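Local coordinates for FERM, RhoGEF and pleckstrin domain protein 2 (Danio rerio, PDB 6D21) that probably acts as a guanine nucleotide exchange factor that activates RAC1 in semaphorin signalling and actin remodelling, represented here by its membrane-targeting FERM domain, at residues Thr202-Ala207 / Val215-Thr220; Ser228-Leu233 / Phe240-His245. All coordinates share one frame; numbering follows the deposited sequence.

Contact 1: residues Thr202-Ala207 / Val215-Thr220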
loop_
_atom_site.group_PDB
_atom_site.type_symbol
_atom_site.label_atom_id
_atom_site.label_comp_id
_atom_site.label_asym_id
_atom_site.label_seq_id
_atom_site.Cartn_x
_atom_site.Cartn_y
_atom_site.Cartn_z
ATOM N N THR A 202 -1.177 26.398 4.068
ATOM C CA THR A 202 -0.685 25.709 2.881
ATOM C C THR A 202 -1.103 24.245 2.890
ATOM O O THR A 202 -0.850 23.526 3.857
ATOM C CB THR A 202 0.855 25.805 2.773
ATOM O OG1 THR A 202 1.240 27.179 2.597
ATOM C CG2 THR A 202 1.378 24.971 1.598
ATOM N N LYS A 203 -1.749 23.818 1.808
ATOM C CA LYS A 203 -2.176 22.432 1.642
ATOM C C LYS A 203 -0.973 21.511 1.560
ATOM O O LYS A 203 -0.058 21.742 0.774
ATOM C CB LYS A 203 -3.036 22.284 0.386
ATOM C CG LYS A 203 -4.461 21.829 0.646
ATOM C CD LYS A 203 -5.172 22.772 1.592
ATOM C CE LYS A 203 -6.668 22.786 1.325
ATOM N NZ LYS A 203 -7.319 23.982 1.926
ATOM N N ILE A 204 -0.957 20.473 2.381
ATOM C CA ILE A 204 0.121 19.501 2.306
ATOM C C ILE A 204 -0.414 18.089 2.506
ATOM O O ILE A 204 -1.587 17.897 2.801
ATOM C CB ILE A 204 1.237 19.797 3.341
ATOM C CG1 ILE A 204 0.646 19.985 4.737
ATOM C CG2 ILE A 204 2.063 21.018 2.927
ATOM C CD1 ILE A 204 0.619 18.713 5.548
ATOM N N ASN A 205 0.449 17.101 2.323
ATOM C CA ASN A 205 0.082 15.721 2.602
ATOM C C ASN A 205 1.021 15.115 3.621
ATOM O O ASN A 205 2.240 15.288 3.523
ATOM C CB ASN A 205 0.087 14.883 1.323
ATOM C CG ASN A 205 -0.949 15.356 0.324
ATOM O OD1 ASN A 205 -2.149 15.138 0.513
ATOM N ND2 ASN A 205 -0.493 16.028 -0.734
ATOM N N LEU A 206 0.442 14.428 4.608
ATOM C CA LEU A 206 1.215 13.696 5.608
ATOM C C LEU A 206 1.261 12.228 5.230
ATOM O O LEU A 206 0.329 11.695 4.619
ATOM C CB LEU A 206 0.621 13.856 7.021
ATOM C CG LEU A 206 0.582 15.280 7.588
ATOM C CD1 LEU A 206 0.008 15.309 9.009
ATOM C CD2 LEU A 206 1.985 15.883 7.553
ATOM N N ALA A 207 2.353 11.573 5.598
ATOM C CA ALA A 207 2.471 10.153 5.370
ATOM C C ALA A 207 3.403 9.561 6.410
ATOM O O ALA A 207 4.221 10.269 7.019
ATOM C CB ALA A 207 2.982 9.869 3.945
ATOM N N VAL A 215 6.373 14.690 4.951
ATOM C CA VAL A 215 5.522 15.813 4.623
ATOM C C VAL A 215 5.649 16.100 3.141
ATOM O O VAL A 215 6.761 16.284 2.627
ATOM C CB VAL A 215 5.893 17.073 5.423
ATOM C CG1 VAL A 215 4.956 18.211 5.053
ATOM C CG2 VAL A 215 5.837 16.787 6.912
ATOM N N PHE A 216 4.515 16.126 2.451
ATOM C CA PHE A 216 4.516 16.414 1.026
ATOM C C PHE A 216 3.748 17.672 0.718
ATOM O O PHE A 216 2.725 17.948 1.336
ATOM C CB PHE A 216 3.905 15.265 0.240
ATOM C CG PHE A 216 4.776 14.055 0.148
ATOM C CD1 PHE A 216 4.794 13.116 1.171
ATOM C CD2 PHE A 216 5.549 13.830 -0.982
ATOM C CE1 PHE A 216 5.578 11.985 1.076
ATOM C CE2 PHE A 216 6.336 12.703 -1.088
ATOM C CZ PHE A 216 6.358 11.774 -0.057
ATOM N N GLN A 217 4.247 18.432 -0.250
ATOM C CA GLN A 217 3.479 19.511 -0.855
ATOM C C GLN A 217 3.256 19.105 -2.291
ATOM O O GLN A 217 4.204 19.057 -3.073
ATOM C CB GLN A 217 4.208 20.848 -0.764
ATOM C CG GLN A 217 3.361 22.048 -1.139
ATOM C CD GLN A 217 4.088 23.370 -0.932
ATOM O OE1 GLN A 217 5.255 23.399 -0.530
ATOM N NE2 GLN A 217 3.395 24.471 -1.202
ATOM N N GLY A 218 2.012 18.786 -2.637
ATOM C CA GLY A 218 1.745 18.151 -3.908
ATOM C C GLY A 218 2.389 16.779 -3.875
ATOM O O GLY A 218 2.146 16.018 -2.939
ATOM N N HIS A 219 3.215 16.466 -4.875
ATOM C CA HIS A 219 3.899 15.171 -4.934
ATOM C C HIS A 219 5.389 15.294 -4.651
ATOM O O HIS A 219 6.151 14.342 -4.838
ATOM C CB HIS A 219 3.688 14.510 -6.294
ATOM C CG HIS A 219 2.343 13.872 -6.453
ATOM N ND1 HIS A 219 2.166 12.505 -6.466
ATOM C CD2 HIS A 219 1.110 14.412 -6.599
ATOM C CE1 HIS A 219 0.883 12.230 -6.622
ATOM N NE2 HIS A 219 0.221 13.369 -6.702
ATOM N N THR A 220 5.804 16.472 -4.200
ATOM C CA THR A 220 7.197 16.687 -3.849
ATOM C C THR A 220 7.348 16.678 -2.325
ATOM O O THR A 220 6.631 17.365 -1.599
ATOM C CB THR A 220 7.743 18.004 -4.444
ATOM O OG1 THR A 220 6.936 19.100 -4.013
ATOM C CG2 THR A 220 7.715 17.952 -5.967
#
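Asn205 and Phe216 form the antiparallel hydrogen-bonded pair that joins 202-207 to 215-220, the two strand axes lying 4.5 Å apart at their closest with their directions 148° apart. Both bonds of the pair are short and nearly straight: Asn205 N reaches Phe216 O at 2.6 Å, and Phe216 N reaches Asn205 O at 2.7 Å. On one face of the sheet, CB of Asn205 and CB of Phe216 are 4.0 Å apart. CE1 of the phenyl ring meets Ala207 CB obliquely, while Asn205 O lies near the ring plane at its edge. Phe193 meets the same ring from outside the hairpin. CG of Asn205 stands anti to its own carbonyl carbon (chi1 -63°), and from there ND2 makes a weak, bent bond to Gly218 O at 3.4 Å.

The other face is apolar. Leu206 and Val215 lie side by side and point the same way, CD2 of Leu206 touching CG2 of Val215 at 4.0 Å; Ile204 adds a looser contact with CG1 of Val215. Ile204 CB also lies 3.1 Å from Phe216 O, a tight fit beside the carbonyl that binds Asn205 N. Phe258 of strand 255-260 packs against Ile204 and Leu206. At the exposed end, the extended chain of Gln217 crosses Thr202 at about a right angle, its NE2 meeting the CG2 methyl.

A type II' turn from Gln217 to Thr220 leads into the next strand. Gln217 O takes bonds from both Thr220 N and Thr220 OG1, the hydroxyl at 2.9 Å. The chemistry is thus divided: two short, nearly straight backbone bonds set the register, hydrocarbon lines the face turned to Phe258, and the amide of Asn205 adds only a weak polar tie to the turn.

Contact 2: residues Ser228-Leu233 / Phe240-His245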
loop_
_atom_site.group_PDB
_atom_site.type_symbol
_atom_site.label_atom_id
_atom_site.label_comp_id
_atom_site.label_asym_id
_atom_site.label_seq_id
_atom_site.Cartn_x
_atom_site.Cartn_y
_atom_site.Cartn_z
ATOM N N SER A 228 13.839 8.747 15.439
ATOM C CA SER A 228 14.803 9.218 16.436
ATOM C C SER A 228 14.603 10.700 16.765
ATOM O O SER A 228 14.922 11.146 17.872
ATOM C CB SER A 228 16.238 8.993 15.951
ATOM O OG SER A 228 16.482 9.744 14.771
ATOM N N LYS A 229 14.079 11.455 15.799
ATOM C CA LYS A 229 13.856 12.886 15.984
ATOM C C LYS A 229 12.483 13.215 16.561
ATOM O O LYS A 229 12.222 14.357 16.923
ATOM C CB LYS A 229 14.043 13.630 14.663
ATOM C CG LYS A 229 15.442 13.492 14.088
ATOM C CD LYS A 229 15.583 14.230 12.764
ATOM C CE LYS A 229 17.049 14.530 12.458
ATOM N NZ LYS A 229 17.864 14.741 13.695
ATOM N N ILE A 230 11.601 12.223 16.637
ATOM C CA ILE A 230 10.251 12.459 17.139
ATOM C C ILE A 230 10.133 12.123 18.625
ATOM O O ILE A 230 10.334 10.976 19.024
ATOM C CB ILE A 230 9.203 11.648 16.347
ATOM C CG1 ILE A 230 9.194 12.096 14.883
ATOM C CG2 ILE A 230 7.814 11.803 16.984
ATOM C CD1 ILE A 230 8.401 11.204 13.947
ATOM N N ARG A 231 9.800 13.130 19.432
ATOM C CA ARG A 231 9.549 12.932 20.857
ATOM C C ARG A 231 8.157 12.357 21.131
ATOM O O ARG A 231 8.013 11.415 21.905
ATOM C CB ARG A 231 9.713 14.245 21.620
ATOM C CG ARG A 231 9.825 14.045 23.121
ATOM C CD ARG A 231 9.830 15.360 23.878
ATOM N NE ARG A 231 8.477 15.861 24.100
ATOM C CZ ARG A 231 7.631 15.359 24.996
ATOM N NH1 ARG A 231 7.991 14.329 25.753
ATOM N NH2 ARG A 231 6.420 15.885 25.130
ATOM N N LYS A 232 7.135 12.922 20.490
ATOM C CA LYS A 232 5.757 12.509 20.754
ATOM C C LYS A 232 4.828 12.797 19.572
ATOM O O LYS A 232 4.995 13.789 18.861
ATOM C CB LYS A 232 5.225 13.205 22.022
ATOM C CG LYS A 232 3.737 12.966 22.279
ATOM C CD LYS A 232 3.267 13.433 23.657
ATOM C CE LYS A 232 1.758 13.213 23.796
ATOM N NZ LYS A 232 1.257 13.381 25.188
ATOM N N LEU A 233 3.857 11.918 19.351
ATOM C CA LEU A 233 2.817 12.195 18.368
ATOM C C LEU A 233 1.473 12.230 19.066
ATOM O O LEU A 233 1.189 11.381 19.899
ATOM C CB LEU A 233 2.801 11.145 17.264
ATOM C CG LEU A 233 4.042 11.066 16.380
ATOM C CD1 LEU A 233 3.935 9.892 15.429
ATOM C CD2 LEU A 233 4.244 12.367 15.620
ATOM N N PHE A 240 -3.286 17.677 14.197
ATOM C CA PHE A 240 -2.305 16.617 14.408
ATOM C C PHE A 240 -0.978 17.253 14.818
ATOM O O PHE A 240 -0.535 18.236 14.224
ATOM C CB PHE A 240 -2.145 15.754 13.156
ATOM C CG PHE A 240 -1.215 14.583 13.337
ATOM C CD1 PHE A 240 -1.649 13.424 13.963
ATOM C CD2 PHE A 240 0.093 14.640 12.869
ATOM C CE1 PHE A 240 -0.794 12.347 14.125
ATOM C CE2 PHE A 240 0.951 13.567 13.025
ATOM C CZ PHE A 240 0.507 12.415 13.651
ATOM N N LEU A 241 -0.359 16.706 15.857
ATOM C CA LEU A 241 0.785 17.362 16.478
ATOM C C LEU A 241 2.033 16.481 16.469
ATOM O O LEU A 241 2.018 15.357 16.972
ATOM C CB LEU A 241 0.449 17.765 17.917
ATOM C CG LEU A 241 -0.538 18.922 18.168
ATOM C CD1 LEU A 241 -1.973 18.550 17.834
ATOM C CD2 LEU A 241 -0.447 19.350 19.611
ATOM N N ILE A 242 3.109 17.004 15.892
ATOM C CA ILE A 242 4.403 16.334 15.921
ATOM C C ILE A 242 5.363 17.088 16.825
ATOM O O ILE A 242 5.815 18.174 16.476
ATOM C CB ILE A 242 5.035 16.231 14.525
ATOM C CG1 ILE A 242 4.100 15.525 13.559
ATOM C CG2 ILE A 242 6.377 15.503 14.596
ATOM C CD1 ILE A 242 4.602 15.572 12.144
ATOM N N LYS A 243 5.677 16.508 17.981
ATOM C CA LYS A 243 6.646 17.107 18.891
ATOM C C LYS A 243 8.039 16.535 18.638
ATOM O O LYS A 243 8.258 15.327 18.753
ATOM C CB LYS A 243 6.234 16.882 20.349
ATOM C CG LYS A 243 4.809 17.328 20.674
ATOM C CD LYS A 243 4.686 17.896 22.092
ATOM C CE LYS A 243 5.956 18.611 22.536
ATOM N NZ LYS A 243 5.672 19.675 23.546
ATOM N N LEU A 244 8.977 17.409 18.295
ATOM C CA LEU A 244 10.338 16.993 17.984
ATOM C C LEU A 244 11.264 17.132 19.191
ATOM O O LEU A 244 11.029 17.962 20.070
ATOM C CB LEU A 244 10.891 17.817 16.817
ATOM C CG LEU A 244 10.140 17.808 15.482
ATOM C CD1 LEU A 244 10.882 18.639 14.452
ATOM C CD2 LEU A 244 9.938 16.392 14.962
ATOM N N HIS A 245 12.322 16.328 19.228
ATOM C CA HIS A 245 13.364 16.518 20.228
ATOM C C HIS A 245 14.091 17.827 19.953
ATOM O O HIS A 245 14.258 18.219 18.796
ATOM C CB HIS A 245 14.350 15.343 20.236
ATOM C CG HIS A 245 13.777 14.075 20.795
ATOM N ND1 HIS A 245 13.446 13.928 22.126
ATOM C CD2 HIS A 245 13.469 12.897 20.199
ATOM C CE1 HIS A 245 12.963 12.714 22.326
ATOM N NE2 HIS A 245 12.968 12.068 21.173
#
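The imidazole of His245 has the side chain of Arg231 over one face: CB of Arg231 stands 3.8 Å from the ring centroid, 16° off the normal, in a CH-pi contact. CG of Arg231 reaches the rim at CE1, and CD2 of His245 approaches Ser228 O obliquely. The guanidinium, its plane 76° from that of the ring, has CB of Lys232 over one face, offset toward the rim, and CE of Lys243 at its edge, in plane. Arg231 starts with CG anti to the backbone N (chi1 -165°) and bends further out, running beside Lys243 in the same direction. Arg231 NH2 and Lys243 NZ end 4.2 Å apart, a closeness of like charges that would probably be unfavourable and that the weak, long ion pair of Lys243 with Asp254 may partly offset. An alanine at Lys243 would probably leave the guanidinium edge without its hydrocarbon neighbour, freer to turn, and Asp254 without this partner.

Beneath these chains, Lys243 O accepts from two successive amides, Arg231 N at 2.8 Å and Lys232 N at 3.2 Å, while Lys243 N returns a bond to Lys232 O. His245 N binds Lys229 O, closing the end of the pairing. On the apolar face, CD2 of Leu233 packs against both CG1 and CG2 of Ile242, at 3.8 Å from CG1, and also touches CZ of Phe240. Helix 263-281 lies against Leu233 and Phe240, with Phe269 meeting the Phe240 ring edge-to-face. Arg231 and Lys232 together opposite Lys243 make a classic beta bulge, set in an antiparallel hairpin of the PH-like FERM C-terminal domain.

How the contacts relate
Contact 1 and contact 2 are two beta hairpins in series along the chain, their centres about 18 Å apart. Both belong to the antiparallel sheet of the PH-like domain, contact 1 toward the end formed by strand 220-226 and contact 2 at the end formed by strand 230-236. They meet directly where CD1 of Leu206 packs on CD2 of Phe240 at 3.9 Å. Phe258 of strand 255-260, which packs on the apolar face of contact 1, also touches Ile242 in contact 2, while Phe225 links Val215 with Ile230 and Leu244. Their apolar faces thus share one core, whereas the Arg231, Lys243 and His245 group belongs to the surface of contact 2.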